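Local structure of pentatricopeptide repeat-containing protein 10, chloroplastic (Zea mays, 4M59) at residues 288-291 with 292-296; 183-186 with 187-191; 156-159 with 160-164. The protein binds specific single-stranded RNA elements between chloroplast genes and blocks exonucleases there, so stabilising the processed messenger RNAs. The protein carries 4 engineered substitutions. All coordinates share one frame; numbering follows the deposited sequence.

Contact 1 (288-291 with 292-296); sequences VMTA and YGNVG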
loop_
_atom_site.group_PDB
_atom_site.type_symbol
_atom_site.label_atom_id
_atom_site.label_comp_id
_atom_site.label_asym_id
_atom_site.label_seq_id
_atom_site.Cartn_x
_atom_site.Cartn_y
_atom_site.Cartn_z
ATOM N N VAL A 288 -17.577 -13.660 5.667
ATOM C CA VAL A 288 -17.728 -12.630 6.678
ATOM C C VAL A 288 -16.443 -12.410 7.466
ATOM O O VAL A 288 -16.122 -11.293 7.841
ATOM C CB VAL A 288 -18.899 -12.939 7.611
ATOM C CG1 VAL A 288 -19.027 -14.415 7.795
ATOM C CG2 VAL A 288 -18.736 -12.257 8.939
ATOM N N MET A 289 -15.693 -13.474 7.694
ATOM C CA MET A 289 -14.420 -13.340 8.377
ATOM C C MET A 289 -13.490 -12.452 7.576
ATOM O O MET A 289 -12.883 -11.529 8.106
ATOM C CB MET A 289 -13.784 -14.706 8.613
ATOM C CG MET A 289 -13.627 -15.053 10.080
ATOM S SD MET A 289 -12.804 -16.608 10.408
ATOM C CE MET A 289 -13.915 -17.734 9.616
ATOM N N THR A 290 -13.404 -12.724 6.285
ATOM C CA THR A 290 -12.509 -12.000 5.409
ATOM C C THR A 290 -12.951 -10.570 5.262
ATOM O O THR A 290 -12.145 -9.684 5.034
ATOM C CB THR A 290 -12.508 -12.625 4.057
ATOM O OG1 THR A 290 -12.826 -14.009 4.195
ATOM C CG2 THR A 290 -11.169 -12.501 3.432
ATOM N N ALA A 291 -14.246 -10.349 5.394
ATOM C CA ALA A 291 -14.795 -9.014 5.307
ATOM C C ALA A 291 -14.219 -8.159 6.404
ATOM O O ALA A 291 -13.666 -7.108 6.148
ATOM C CB ALA A 291 -16.280 -9.059 5.420
ATOM N N TYR A 292 -14.343 -8.631 7.630
ATOM C CA TYR A 292 -13.808 -7.923 8.772
ATOM C C TYR A 292 -12.310 -7.788 8.681
ATOM O O TYR A 292 -11.736 -6.822 9.168
ATOM C CB TYR A 292 -14.199 -8.634 10.052
ATOM C CG TYR A 292 -15.625 -8.390 10.399
ATOM C CD1 TYR A 292 -15.985 -7.312 11.165
ATOM C CD2 TYR A 292 -16.619 -9.209 9.927
ATOM C CE1 TYR A 292 -17.283 -7.070 11.464
ATOM C CE2 TYR A 292 -17.923 -8.977 10.231
ATOM C CZ TYR A 292 -18.249 -7.905 10.999
ATOM O OH TYR A 292 -19.557 -7.657 11.307
ATOM N N GLY A 293 -11.674 -8.762 8.058
ATOM C CA GLY A 293 -10.253 -8.689 7.856
ATOM C C GLY A 293 -9.935 -7.516 6.970
ATOM O O GLY A 293 -9.269 -6.582 7.386
ATOM N N ASN A 294 -10.448 -7.553 5.751
ATOM C CA ASN A 294 -10.102 -6.574 4.730
ATOM C C ASN A 294 -10.469 -5.150 5.101
ATOM O O ASN A 294 -10.134 -4.209 4.403
ATOM C CB ASN A 294 -10.731 -6.944 3.391
ATOM C CG ASN A 294 -10.106 -8.169 2.772
ATOM O OD1 ASN A 294 -9.060 -8.632 3.205
ATOM N ND2 ASN A 294 -10.742 -8.694 1.747
ATOM N N VAL A 295 -11.166 -5.003 6.215
ATOM C CA VAL A 295 -11.535 -3.701 6.712
ATOM C C VAL A 295 -10.487 -3.292 7.700
ATOM O O VAL A 295 -10.081 -2.143 7.765
ATOM C CB VAL A 295 -12.895 -3.751 7.403
ATOM C CG1 VAL A 295 -13.102 -2.544 8.272
ATOM C CG2 VAL A 295 -13.984 -3.845 6.377
ATOM N N GLY A 296 -10.025 -4.259 8.467
ATOM C CA GLY A 296 -9.005 -3.993 9.452
ATOM C C GLY A 296 -9.496 -4.280 10.847
ATOM O O GLY A 296 -8.924 -3.816 11.827
#

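Contact 2 (183-186 with 187-191); sequences VIAA and CSRDG. Engineered in segment 187-191: Ser188 (natural residue Cys).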
loop_
_atom_site.group_PDB
_atom_site.type_symbol
_atom_site.label_atom_id
_atom_site.label_comp_id
_atom_site.label_asym_id
_atom_site.label_seq_id
_atom_site.Cartn_x
_atom_site.Cartn_y
_atom_site.Cartn_z
ATOM N N VAL A 183 -33.417 4.252 -5.514
ATOM C CA VAL A 183 -34.145 5.173 -4.677
ATOM C C VAL A 183 -33.713 5.012 -3.244
ATOM O O VAL A 183 -33.538 5.983 -2.533
ATOM C CB VAL A 183 -35.652 4.985 -4.801
ATOM C CG1 VAL A 183 -36.374 5.968 -3.922
ATOM C CG2 VAL A 183 -36.075 5.178 -6.227
ATOM N N ILE A 184 -33.519 3.778 -2.826
ATOM C CA ILE A 184 -33.061 3.534 -1.477
ATOM C C ILE A 184 -31.651 4.045 -1.275
ATOM O O ILE A 184 -31.337 4.637 -0.254
ATOM C CB ILE A 184 -33.119 2.067 -1.145
ATOM C CG1 ILE A 184 -34.561 1.627 -1.047
ATOM C CG2 ILE A 184 -32.474 1.814 0.162
ATOM C CD1 ILE A 184 -34.708 0.178 -0.816
ATOM N N ALA A 185 -30.802 3.838 -2.271
ATOM C CA ALA A 185 -29.436 4.315 -2.189
ATOM C C ALA A 185 -29.375 5.830 -2.187
ATOM O O ALA A 185 -28.479 6.420 -1.613
ATOM C CB ALA A 185 -28.636 3.773 -3.307
ATOM N N ALA A 186 -30.339 6.461 -2.832
ATOM C CA ALA A 186 -30.428 7.904 -2.824
ATOM C C ALA A 186 -30.728 8.377 -1.427
ATOM O O ALA A 186 -30.145 9.334 -0.955
ATOM C CB ALA A 186 -31.499 8.351 -3.750
ATOM N N CYS A 187 -31.651 7.690 -0.771
ATOM C CA CYS A 187 -32.035 8.034 0.582
ATOM C C CYS A 187 -30.892 7.765 1.528
ATOM O O CYS A 187 -30.808 8.353 2.591
ATOM C CB CYS A 187 -33.251 7.229 1.005
ATOM S SG CYS A 187 -34.697 7.511 0.018
ATOM N N SER A 188 -29.995 6.877 1.115
ATOM C CA SER A 188 -28.818 6.556 1.905
ATOM C C SER A 188 -27.777 7.666 1.812
ATOM O O SER A 188 -26.955 7.832 2.713
ATOM C CB SER A 188 -28.209 5.227 1.447
ATOM O OG SER A 188 -26.897 5.066 1.957
ATOM N N ARG A 189 -27.812 8.428 0.722
ATOM C CA ARG A 189 -26.851 9.493 0.529
ATOM C C ARG A 189 -27.295 10.835 1.067
ATOM O O ARG A 189 -26.720 11.856 0.719
ATOM C CB ARG A 189 -26.536 9.640 -0.948
ATOM C CG ARG A 189 -26.018 8.389 -1.589
ATOM C CD ARG A 189 -25.579 8.650 -3.009
ATOM N NE ARG A 189 -25.143 7.420 -3.657
ATOM C CZ ARG A 189 -25.883 6.736 -4.514
ATOM N NH1 ARG A 189 -27.088 7.162 -4.835
ATOM N NH2 ARG A 189 -25.416 5.627 -5.043
ATOM N N ASP A 190 -28.315 10.851 1.910
ATOM C CA ASP A 190 -28.779 12.103 2.479
ATOM C C ASP A 190 -29.136 11.949 3.941
ATOM O O ASP A 190 -29.148 12.922 4.685
ATOM C CB ASP A 190 -29.971 12.646 1.705
ATOM C CG ASP A 190 -30.302 14.072 2.080
ATOM O OD1 ASP A 190 -31.024 14.276 3.075
ATOM O OD2 ASP A 190 -29.842 14.993 1.388
ATOM N N GLY A 191 -29.415 10.721 4.348
ATOM C CA GLY A 191 -29.802 10.438 5.712
ATOM C C GLY A 191 -31.302 10.319 5.824
ATOM O O GLY A 191 -31.880 10.559 6.870
#

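Contact 3 (156-159 with 160-164); sequences RSWP and RIVAL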
loop_
_atom_site.group_PDB
_atom_site.type_symbol
_atom_site.label_atom_id
_atom_site.label_comp_id
_atom_site.label_asym_id
_atom_site.label_seq_id
_atom_site.Cartn_x
_atom_site.Cartn_y
_atom_site.Cartn_z
ATOM N N ARG A 156 -30.601 16.678 -1.673
ATOM C CA ARG A 156 -31.832 17.430 -1.542
ATOM C C ARG A 156 -32.762 17.212 -2.716
ATOM O O ARG A 156 -33.307 18.160 -3.255
ATOM C CB ARG A 156 -31.529 18.913 -1.404
ATOM C CG ARG A 156 -30.899 19.289 -0.088
ATOM C CD ARG A 156 -30.685 20.785 0.011
ATOM N NE ARG A 156 -30.138 21.161 1.309
ATOM C CZ ARG A 156 -28.863 21.022 1.645
ATOM N NH1 ARG A 156 -27.993 20.511 0.792
ATOM N NH2 ARG A 156 -28.460 21.392 2.844
ATOM N N SER A 157 -32.904 15.967 -3.150
ATOM C CA SER A 157 -33.660 15.692 -4.366
ATOM C C SER A 157 -34.781 14.686 -4.153
ATOM O O SER A 157 -35.290 14.104 -5.107
ATOM C CB SER A 157 -32.723 15.211 -5.471
ATOM O OG SER A 157 -31.528 15.963 -5.484
ATOM N N TRP A 158 -35.162 14.486 -2.900
ATOM C CA TRP A 158 -36.224 13.555 -2.588
ATOM C C TRP A 158 -37.587 13.913 -3.186
ATOM O O TRP A 158 -38.270 13.044 -3.703
ATOM C CB TRP A 158 -36.311 13.344 -1.078
ATOM C CG TRP A 158 -37.292 12.319 -0.667
ATOM C CD1 TRP A 158 -38.311 12.491 0.188
ATOM C CD2 TRP A 158 -37.344 10.958 -1.089
ATOM N NE1 TRP A 158 -39.007 11.332 0.330
ATOM C CE2 TRP A 158 -38.427 10.373 -0.445
ATOM C CE3 TRP A 158 -36.577 10.187 -1.946
ATOM C CZ2 TRP A 158 -38.772 9.052 -0.633
ATOM C CZ3 TRP A 158 -36.926 8.877 -2.128
ATOM C CH2 TRP A 158 -38.010 8.322 -1.475
ATOM N N PRO A 159 -37.988 15.182 -3.123
ATOM C CA PRO A 159 -39.281 15.490 -3.716
ATOM C C PRO A 159 -39.296 15.214 -5.195
ATOM O O PRO A 159 -40.316 14.837 -5.737
ATOM C CB PRO A 159 -39.406 16.985 -3.497
ATOM C CG PRO A 159 -38.626 17.247 -2.340
ATOM C CD PRO A 159 -37.453 16.350 -2.417
ATOM N N ARG A 160 -38.164 15.435 -5.851
ATOM C CA ARG A 160 -38.073 15.222 -7.287
ATOM C C ARG A 160 -38.103 13.739 -7.615
ATOM O O ARG A 160 -38.425 13.349 -8.734
ATOM C CB ARG A 160 -36.806 15.872 -7.847
ATOM C CG ARG A 160 -37.072 17.116 -8.680
ATOM C CD ARG A 160 -35.796 17.898 -8.937
ATOM N NE ARG A 160 -35.371 18.649 -7.763
ATOM C CZ ARG A 160 -34.177 19.223 -7.636
ATOM N NH1 ARG A 160 -33.873 19.886 -6.530
ATOM N NH2 ARG A 160 -33.291 19.135 -8.619
ATOM N N ILE A 161 -37.770 12.910 -6.630
ATOM C CA ILE A 161 -37.794 11.472 -6.808
ATOM C C ILE A 161 -39.199 10.951 -6.659
ATOM O O ILE A 161 -39.676 10.170 -7.463
ATOM C CB ILE A 161 -36.923 10.793 -5.789
ATOM C CG1 ILE A 161 -35.477 11.177 -6.044
ATOM C CG2 ILE A 161 -37.094 9.324 -5.875
ATOM C CD1 ILE A 161 -34.547 10.794 -4.974
ATOM N N VAL A 162 -39.878 11.420 -5.615
ATOM C CA VAL A 162 -41.265 11.051 -5.373
ATOM C C VAL A 162 -42.154 11.504 -6.527
ATOM O O VAL A 162 -43.053 10.776 -6.947
ATOM C CB VAL A 162 -41.790 11.666 -4.062
ATOM C CG1 VAL A 162 -43.263 11.333 -3.873
ATOM C CG2 VAL A 162 -40.971 11.173 -2.880
ATOM N N ALA A 163 -41.898 12.703 -7.037
ATOM C CA ALA A 163 -42.668 13.225 -8.149
ATOM C C ALA A 163 -42.421 12.476 -9.441
ATOM O O ALA A 163 -43.320 12.341 -10.249
ATOM C CB ALA A 163 -42.378 14.678 -8.344
ATOM N N LEU A 164 -41.206 11.994 -9.639
ATOM C CA LEU A 164 -40.879 11.308 -10.871
ATOM C C LEU A 164 -41.328 9.882 -10.788
ATOM O O LEU A 164 -41.593 9.247 -11.800
ATOM C CB LEU A 164 -39.388 11.357 -11.134
ATOM C CG LEU A 164 -38.934 10.758 -12.456
ATOM C CD1 LEU A 164 -39.433 11.579 -13.607
ATOM C CD2 LEU A 164 -37.447 10.684 -12.488
HETATM O O HOH W 1 -35.788 19.173 -4.521
#

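Contact 1 (288-291 with 292-296)
Tyr292 begins the second half of this last stretch of helix 282-295 and meets Val288 one turn earlier, through both backbone and side chain. Its N donates to Val288 O at 3.2 Å in a nearly straight bond of 170°. The phenol ring, swung back beside the backbone N with CG anti to the carbonyl carbon (chi1 -76°), brings its CD2 edge to the same oxygen, at 3.0 Å and near the ring plane. Farther along the ring, CE2 packs against Val288 CG2 at 3.6 Å, the two side chains meeting at a slant. A beta-branched valine suits this buried spot, since its short branches pack close to the main chain, where CG2 meets the ring; it also touches Tyr250 on helix 247-255 and Leu304 on helix 298-310. Gly293 follows with a bond from its N to Met289 O at 3.0 Å. Asn294 N reaches Thr290 O at 2.8 Å, again almost straight at 175°. Beyond the backbone bond, the Asn294 side chain runs alongside that of Thr290, pointing the same way, with ND2 4.2 Å from Thr290 CG2, polar residues fitting the more open side of the helix. Val295 CG2 lies 3.3 Å from Ala291 O. At Gly296 the chain turns to positive phi, where a CB would press on the preceding carbonyl oxygen, and its N bonds back into the last turn: a Schellman motif closing the first helix of a PPR hairpin. The chemistry is therefore divided: apolar side chains such as Val288 and Met289 pack on the neighbouring helices, with the ring of Tyr292 backing Val288, while at the helix end the carbonyls of Tyr292 and, weakly, Gly293 are taken up by Gly296 N.

Contact 2 (183-186 with 187-191)
The C-terminal turn of helix 177-188, in predicted PPR repeat 4, comes to its end here beside the bound RNA. Cys187 N still makes a regular helical bond to Val183 O, at 3.1 Å and 154°. Beyond it the pattern slackens: Ser188 N, on an engineered residue (Cys in nature), gives weak bonds to Ile184 O and Ala185 O. Arg189 N then turns to Ala186 O at 3.0 Å, from above the carbonyl plane, and weakly to Ala185 O. With CG beside the backbone N (chi1 -57°) and extended to NE, the Arg189 side chain folds back to bring CG 3.2 Å from Ala185 O and lay one guanidinium face over that oxygen. NH1 ends 4.0 Å from Ala185 CB; the small methyl lets the guanidinium lie close and also packs on an RNA ribose. Arg189 NH2 forms a salt bridge to an RNA phosphate; Arg153 NH1 lies near it, and the phosphate's charge probably eases the closeness of the two arginines. Gly191 N bonds to Cys187 O (3.3 Å) at positive phi, where a CB would press on the preceding carbonyl oxygen. Such a helix end is typical of the RNA-facing inner surface of a PPR superhelix.

Contact 3 (156-159 with 160-164)
One face of the Trp158 indole receives Val162 CG2, and the edge at CE3 meets Ile161 CD1 near the ring plane, 3.7 Å away. Both contacts lie in the first turn of helix 158-170, the second helix of a PPR helical hairpin in predicted repeat 3. The methyl is 3.9 Å from the centroid of the five-membered ring and 23° off its normal, a CH-pi contact displaced toward the rim; its nearest ring atom is CE2, at 3.6 Å. Trp158 CG stands anti to the backbone N (chi1 -175°), which sends the indole along the helix toward these residues, and Ile161 crosses it at about a right angle. Broad and largely apolar, the indole also packs against helix 177-188, while Ile161 packs on Leu148 and Tyr151 of helix 141-151. Pro159 suits a first turn, where its missing N-H costs no helical bond; its carbonyl accepts from Ala163 N at 3.0 Å. Trp158 O takes two donors: Val162 N, nearly straight at 170°, and Ile161 N, which comes in above the carbonyl plane. Ser157 OG bonds to Gly155 O and weakly to Tyr151 O, tying the residue before the helix to the chain just ahead of it. On the exposed flank Arg160, bent at chi3, curls back toward the loop, where one water donates to Arg156 O at 3.0 Å and accepts from Arg160 NH1 at 2.9 Å.

How the contacts relate
Contacts 2 and 3 form one continuous patch, their centres 11 Å apart on successive helices. Trp158 CZ3 of contact 3 meets Cys187 SG of contact 2 at 3.4 Å and Val183 CG1 at 3.5 Å, and that same methyl lies 3.9 Å from Ile161 CG2. The indole thus joins the second helix of one predicted repeat to the first helix of the next. Contact 1 stands apart, its centre 25 Å from that of contact 2 and 36 Å from that of contact 3, on the first helix of a later repeat. Nearest-atom distances to the RNA rise from about 3 Å at contact 2 through about 6 Å at contact 1 to about 11 Å at contact 3.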